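Local atomic coordinates of Abbfa_003403 (PDB entry 4ZXH), a protein that is a four-domain nonribosomal peptide synthetase that probably activates an amino acid, carries it on a phosphopantetheine arm, condenses it and releases the product. Residues H211-Q225 with K345-G357. Residues are numbered along the deposited sequence; the frame is centred on the assembly and turned at random.
Sequences HVHSIPLDYPRPAVQ and KRDGSINPLAQIG. With PNS (4'-phosphopantetheine), chain B.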
loop_
_atom_site.group_PDB
_atom_site.type_symbol
_atom_site.label_atom_id
_atom_site.label_comp_id
_atom_site.label_asym_id
_atom_site.label_seq_id
_atom_site.Cartn_x
_atom_site.Cartn_y
_atom_site.Cartn_z
ATOM N N HIS A 211 7.826 -1.974 10.416
ATOM C CA HIS A 211 7.859 -1.362 9.111
ATOM C C HIS A 211 7.041 -0.079 9.095
ATOM O O HIS A 211 7.460 0.919 8.506
ATOM C CB HIS A 211 7.333 -2.368 8.092
ATOM C CG HIS A 211 7.233 -1.842 6.701
ATOM N ND1 HIS A 211 8.296 -1.866 5.821
ATOM C CD2 HIS A 211 6.189 -1.300 6.026
ATOM C CE1 HIS A 211 7.908 -1.360 4.662
ATOM N NE2 HIS A 211 6.636 -1.006 4.761
ATOM N N VAL A 212 5.884 -0.105 9.754
ATOM C CA VAL A 212 4.990 1.053 9.808
ATOM C C VAL A 212 4.227 1.047 11.139
ATOM O O VAL A 212 4.007 -0.013 11.741
ATOM C CB VAL A 212 4.002 1.065 8.604
ATOM C CG1 VAL A 212 3.160 -0.197 8.557
ATOM C CG2 VAL A 212 3.104 2.258 8.654
ATOM N N HIS A 213 3.854 2.231 11.617
ATOM C CA HIS A 213 3.094 2.358 12.855
ATOM C C HIS A 213 1.694 1.817 12.661
ATOM O O HIS A 213 1.272 1.570 11.542
ATOM C CB HIS A 213 3.012 3.808 13.294
ATOM C CG HIS A 213 2.228 4.663 12.349
ATOM N ND1 HIS A 213 0.849 4.667 12.318
ATOM C CD2 HIS A 213 2.630 5.517 11.380
ATOM C CE1 HIS A 213 0.436 5.502 11.382
ATOM N NE2 HIS A 213 1.497 6.027 10.795
ATOM N N SER A 214 0.950 1.682 13.748
ATOM C CA SER A 214 -0.375 1.088 13.659
ATOM C C SER A 214 -1.409 2.027 14.237
ATOM O O SER A 214 -2.336 1.602 14.922
ATOM C CB SER A 214 -0.417 -0.257 14.379
ATOM O OG SER A 214 0.707 -1.055 14.033
ATOM N N ILE A 215 -1.233 3.314 13.974
ATOM C CA ILE A 215 -2.252 4.281 14.324
ATOM C C ILE A 215 -3.396 4.199 13.323
ATOM O O ILE A 215 -3.171 4.240 12.114
ATOM C CB ILE A 215 -1.684 5.698 14.355
ATOM C CG1 ILE A 215 -0.638 5.806 15.463
ATOM C CG2 ILE A 215 -2.792 6.718 14.595
ATOM C CD1 ILE A 215 0.155 7.086 15.423
ATOM N N PRO A 216 -4.633 4.068 13.819
ATOM C CA PRO A 216 -5.789 4.008 12.912
ATOM C C PRO A 216 -5.894 5.252 12.025
ATOM O O PRO A 216 -5.854 6.386 12.526
ATOM C CB PRO A 216 -6.984 3.915 13.865
ATOM C CG PRO A 216 -6.406 3.407 15.140
ATOM C CD PRO A 216 -5.035 3.995 15.232
ATOM N N LEU A 217 -6.009 5.032 10.718
ATOM C CA LEU A 217 -6.126 6.126 9.773
ATOM C C LEU A 217 -7.588 6.400 9.481
ATOM O O LEU A 217 -8.443 5.540 9.689
ATOM C CB LEU A 217 -5.385 5.815 8.480
ATOM C CG LEU A 217 -3.957 5.305 8.607
ATOM C CD1 LEU A 217 -3.341 5.145 7.218
ATOM C CD2 LEU A 217 -3.128 6.226 9.490
ATOM N N ASP A 218 -7.867 7.610 9.010
ATOM C CA ASP A 218 -9.209 7.978 8.599
ATOM C C ASP A 218 -9.448 7.631 7.140
ATOM O O ASP A 218 -10.583 7.465 6.709
ATOM C CB ASP A 218 -9.441 9.463 8.837
ATOM C CG ASP A 218 -9.575 9.795 10.308
ATOM O OD1 ASP A 218 -10.365 9.122 11.008
ATOM O OD2 ASP A 218 -8.877 10.717 10.771
ATOM N N TYR A 219 -8.364 7.513 6.386
ATOM C CA TYR A 219 -8.433 7.211 4.965
ATOM C C TYR A 219 -7.418 6.132 4.644
ATOM O O TYR A 219 -6.445 5.969 5.373
ATOM C CB TYR A 219 -8.171 8.474 4.135
ATOM C CG TYR A 219 -8.925 9.678 4.645
ATOM C CD1 TYR A 219 -10.317 9.714 4.602
ATOM C CD2 TYR A 219 -8.254 10.779 5.180
ATOM C CE1 TYR A 219 -11.025 10.812 5.083
ATOM C CE2 TYR A 219 -8.963 11.879 5.663
ATOM C CZ TYR A 219 -10.350 11.882 5.611
ATOM O OH TYR A 219 -11.075 12.957 6.086
ATOM N N PRO A 220 -7.642 5.377 3.561
ATOM C CA PRO A 220 -6.650 4.383 3.136
ATOM C C PRO A 220 -5.351 5.022 2.624
ATOM O O PRO A 220 -5.373 5.996 1.858
ATOM C CB PRO A 220 -7.372 3.630 2.012
ATOM C CG PRO A 220 -8.406 4.583 1.517
ATOM C CD PRO A 220 -8.855 5.338 2.727
ATOM N N ARG A 221 -4.223 4.475 3.052
ATOM C CA ARG A 221 -2.929 5.012 2.664
ATOM C C ARG A 221 -2.685 4.861 1.151
ATOM O O ARG A 221 -2.804 3.763 0.594
ATOM C CB ARG A 221 -1.819 4.321 3.462
ATOM C CG ARG A 221 -0.488 5.001 3.341
ATOM C CD ARG A 221 0.626 4.157 3.930
ATOM N NE ARG A 221 0.437 3.955 5.356
ATOM C CZ ARG A 221 0.854 4.807 6.285
ATOM N NH1 ARG A 221 0.630 4.539 7.560
ATOM N NH2 ARG A 221 1.484 5.925 5.935
ATOM N N PRO A 222 -2.350 5.969 0.475
ATOM C CA PRO A 222 -2.042 5.948 -0.965
ATOM C C PRO A 222 -0.803 5.128 -1.277
ATOM O O PRO A 222 0.109 5.053 -0.450
ATOM C CB PRO A 222 -1.806 7.423 -1.307
ATOM C CG PRO A 222 -2.496 8.175 -0.216
ATOM C CD PRO A 222 -2.353 7.334 1.021
ATOM N N ALA A 223 -0.763 4.533 -2.466
ATOM C CA ALA A 223 0.359 3.680 -2.831
ATOM C C ALA A 223 1.664 4.474 -2.885
ATOM O O ALA A 223 2.717 3.976 -2.476
ATOM C CB ALA A 223 0.086 2.992 -4.155
ATOM N N VAL A 224 1.602 5.707 -3.377
ATOM C CA VAL A 224 2.796 6.557 -3.400
ATOM C C VAL A 224 2.558 7.900 -2.686
ATOM O O VAL A 224 1.640 8.645 -3.006
ATOM C CB VAL A 224 3.292 6.799 -4.855
ATOM C CG1 VAL A 224 4.519 7.641 -4.853
ATOM C CG2 VAL A 224 3.609 5.488 -5.523
ATOM N N GLN A 225 3.395 8.157 -1.692
ATOM C CA GLN A 225 3.352 9.327 -0.815
ATOM C C GLN A 225 3.304 10.648 -1.596
ATOM O O GLN A 225 4.182 10.886 -2.413
ATOM C CB GLN A 225 4.591 9.272 0.083
ATOM C CG GLN A 225 4.609 10.116 1.330
ATOM C CD GLN A 225 5.904 9.881 2.088
ATOM O OE1 GLN A 225 6.762 9.123 1.615
ATOM N NE2 GLN A 225 6.064 10.533 3.258
ATOM N N LYS A 345 12.361 -2.922 3.848
ATOM C CA LYS A 345 11.659 -3.059 2.584
ATOM C C LYS A 345 11.275 -1.681 2.100
ATOM O O LYS A 345 10.519 -0.993 2.766
ATOM C CB LYS A 345 10.401 -3.914 2.726
ATOM C CG LYS A 345 9.698 -4.166 1.396
ATOM C CD LYS A 345 8.278 -4.685 1.570
ATOM C CE LYS A 345 8.235 -6.176 1.828
ATOM N NZ LYS A 345 6.835 -6.547 2.136
ATOM N N ARG A 346 11.791 -1.269 0.945
ATOM C CA ARG A 346 11.446 0.037 0.413
ATOM C C ARG A 346 9.981 0.045 -0.021
ATOM O O ARG A 346 9.486 -0.913 -0.602
ATOM C CB ARG A 346 12.367 0.411 -0.733
ATOM C CG ARG A 346 13.840 0.447 -0.352
ATOM C CD ARG A 346 14.157 1.340 0.857
ATOM N NE ARG A 346 15.582 1.693 0.851
ATOM C CZ ARG A 346 16.564 0.853 1.175
ATOM N NH1 ARG A 346 16.277 -0.386 1.554
ATOM N NH2 ARG A 346 17.831 1.246 1.131
ATOM N N ASP A 347 9.294 1.136 0.297
ATOM C CA ASP A 347 7.850 1.211 0.196
ATOM C C ASP A 347 7.496 2.690 -0.044
ATOM O O ASP A 347 7.678 3.534 0.822
ATOM C CB ASP A 347 7.235 0.634 1.487
ATOM C CG ASP A 347 5.708 0.628 1.498
ATOM O OD1 ASP A 347 5.071 1.488 0.851
ATOM O OD2 ASP A 347 5.144 -0.234 2.214
ATOM N N GLY A 348 7.001 2.995 -1.235
ATOM C CA GLY A 348 6.756 4.362 -1.667
ATOM C C GLY A 348 5.618 5.081 -0.968
ATOM O O GLY A 348 5.308 6.237 -1.276
ATOM N N SER A 349 5.006 4.405 -0.005
ATOM C CA SER A 349 3.862 4.948 0.703
ATOM C C SER A 349 4.251 5.564 2.038
ATOM O O SER A 349 3.449 6.261 2.657
ATOM C CB SER A 349 2.847 3.846 0.950
ATOM O OG SER A 349 3.387 2.942 1.890
ATOM N N ILE A 350 5.457 5.239 2.504
ATOM C CA ILE A 350 5.918 5.676 3.813
ATOM C C ILE A 350 7.358 6.131 3.759
ATOM O O ILE A 350 8.140 5.679 2.929
ATOM C CB ILE A 350 5.824 4.558 4.886
ATOM C CG1 ILE A 350 6.693 3.351 4.488
ATOM C CG2 ILE A 350 4.383 4.153 5.115
ATOM C CD1 ILE A 350 6.761 2.252 5.527
ATOM N N ASN A 351 7.714 7.030 4.660
ATOM C CA ASN A 351 9.120 7.297 4.875
ATOM C C ASN A 351 9.745 6.103 5.612
ATOM O O ASN A 351 9.166 5.593 6.568
ATOM C CB ASN A 351 9.308 8.593 5.655
ATOM C CG ASN A 351 10.757 8.895 5.906
ATOM O OD1 ASN A 351 11.461 9.390 5.023
ATOM N ND2 ASN A 351 11.226 8.582 7.108
ATOM N N PRO A 352 10.909 5.629 5.144
ATOM C CA PRO A 352 11.604 4.467 5.718
ATOM C C PRO A 352 11.838 4.580 7.223
ATOM O O PRO A 352 12.143 5.685 7.669
ATOM C CB PRO A 352 12.941 4.462 4.977
ATOM C CG PRO A 352 12.643 5.109 3.675
ATOM C CD PRO A 352 11.582 6.148 3.938
ATOM N N LEU A 353 11.688 3.481 7.975
ATOM C CA LEU A 353 12.052 3.416 9.410
ATOM C C LEU A 353 11.207 4.235 10.394
ATOM O O LEU A 353 10.902 3.760 11.492
ATOM C CB LEU A 353 13.508 3.832 9.614
ATOM C CG LEU A 353 14.528 2.898 8.986
ATOM C CD1 LEU A 353 15.916 3.315 9.440
ATOM C CD2 LEU A 353 14.231 1.430 9.338
ATOM N N ALA A 354 10.860 5.463 10.025
ATOM C CA ALA A 354 10.048 6.318 10.893
ATOM C C ALA A 354 9.029 7.131 10.102
ATOM O O ALA A 354 9.355 7.708 9.055
ATOM C CB ALA A 354 10.940 7.254 11.695
ATOM N N GLN A 355 7.805 7.195 10.609
ATOM C CA GLN A 355 6.767 7.985 9.964
ATOM C C GLN A 355 6.177 9.033 10.905
ATOM O O GLN A 355 5.222 9.720 10.559
ATOM C CB GLN A 355 5.662 7.078 9.449
ATOM C CG GLN A 355 6.145 6.017 8.468
ATOM C CD GLN A 355 6.626 4.749 9.142
ATOM O OE1 GLN A 355 6.011 4.263 10.100
ATOM N NE2 GLN A 355 7.741 4.209 8.654
ATOM N N ILE A 356 6.742 9.117 12.105
ATOM C CA ILE A 356 6.307 10.036 13.138
ATOM C C ILE A 356 7.517 10.853 13.536
ATOM O O ILE A 356 8.608 10.297 13.685
ATOM C CB ILE A 356 5.755 9.310 14.395
ATOM C CG1 ILE A 356 4.819 8.166 14.013
ATOM C CG2 ILE A 356 5.074 10.305 15.352
ATOM C CD1 ILE A 356 3.625 8.605 13.248
ATOM N N GLY A 357 7.346 12.157 13.727
ATOM C CA GLY A 357 8.481 12.986 14.088
ATOM C C GLY A 357 8.197 13.953 15.216
ATOM O O GLY A 357 7.046 14.284 15.510
HETATM O O23 PNS B . 15.259 4.602 0.293
HETATM P P24 PNS B . 16.655 5.158 0.182
HETATM O O25 PNS B . 17.816 4.224 0.387
HETATM O O27 PNS B . 16.739 6.308 1.311
HETATM C C28 PNS B . 15.786 7.366 1.338
HETATM C C29 PNS B . 16.151 8.325 2.457
HETATM C C30 PNS B . 17.576 8.790 2.156
HETATM C C31 PNS B . 16.090 7.587 3.795
HETATM C C32 PNS B . 15.143 9.483 2.486
HETATM O O33 PNS B . 13.830 8.910 2.370
HETATM C C34 PNS B . 15.297 10.303 3.753
HETATM O O35 PNS B . 16.337 10.903 4.023
HETATM N N36 PNS B . 14.265 10.378 4.582
HETATM C C37 PNS B . 14.316 11.137 5.821
HETATM C C38 PNS B . 13.225 12.205 5.754
HETATM C C39 PNS B . 13.670 13.425 6.501
HETATM O O40 PNS B . 14.838 13.785 6.470
HETATM N N41 PNS B . 12.699 14.033 7.165
HETATM C C42 PNS B . 12.785 15.226 7.974
HETATM C C43 PNS B . 11.459 15.195 8.706
HETATM S S44 PNS B . 11.752 14.473 10.326
HETATM O O HOH W 1 9.977 1.088 7.332
#
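The backbones come closest at Val224 and Ser349, with CA atoms 4.5 Å apart, and Gln225 N donates to Gly348 O over 2.7 Å, tying the end of 211-225 to the type I turn Asp347-Ile350. At the start of 211-225, His211 NE2 gives a hydrogen bond to OD2 of Asp347, the first residue of the same turn (3.1 Å, 163°). The carboxylate oxygen is met on its anti side, well out of the carboxylate plane, while the acceptor lies near the plane of the imidazole. CG of His211 stands anti to the backbone N (chi1 177°), which swings the ring back to Asp347 although its CB points away. Ile350 CD1 covers one ring face. The other carboxylate oxygen, Asp347 OD1, accepts from Ser349 N in an Asx turn, and Tyr935 N is a further donor to OD2. Tyr935 belongs to the C-terminal part of the adenylation domain, which meets the condensation domain here.

Within the condensation domain, 211-225 is loop, and 345-357 is loop up to Ile356, where edge strand 356-360 begins. The latter loop reaches the phosphopantetheine. Arg346 NE and NH2 bind its phosphate, and Asn351 OD1 accepts from PNS N36 at 3.0 Å.

Gln355, bent at chi2 (87°), reaches the backbone of His211 and His213. NE2 donates in a nearly straight bond to Asn351 O (2.9 Å) and only weakly to His211 O; OE1 accepts a weak bond from His213 N. Arg221 lays one guanidinium face over Ile350 CG2. Its NH2 forms a salt bridge with Asp402, which also accepts from His213 NE2, and its NE bonds to Tyr935 OH. Ile356 CD1 lies 3.7 Å from His213 CD2.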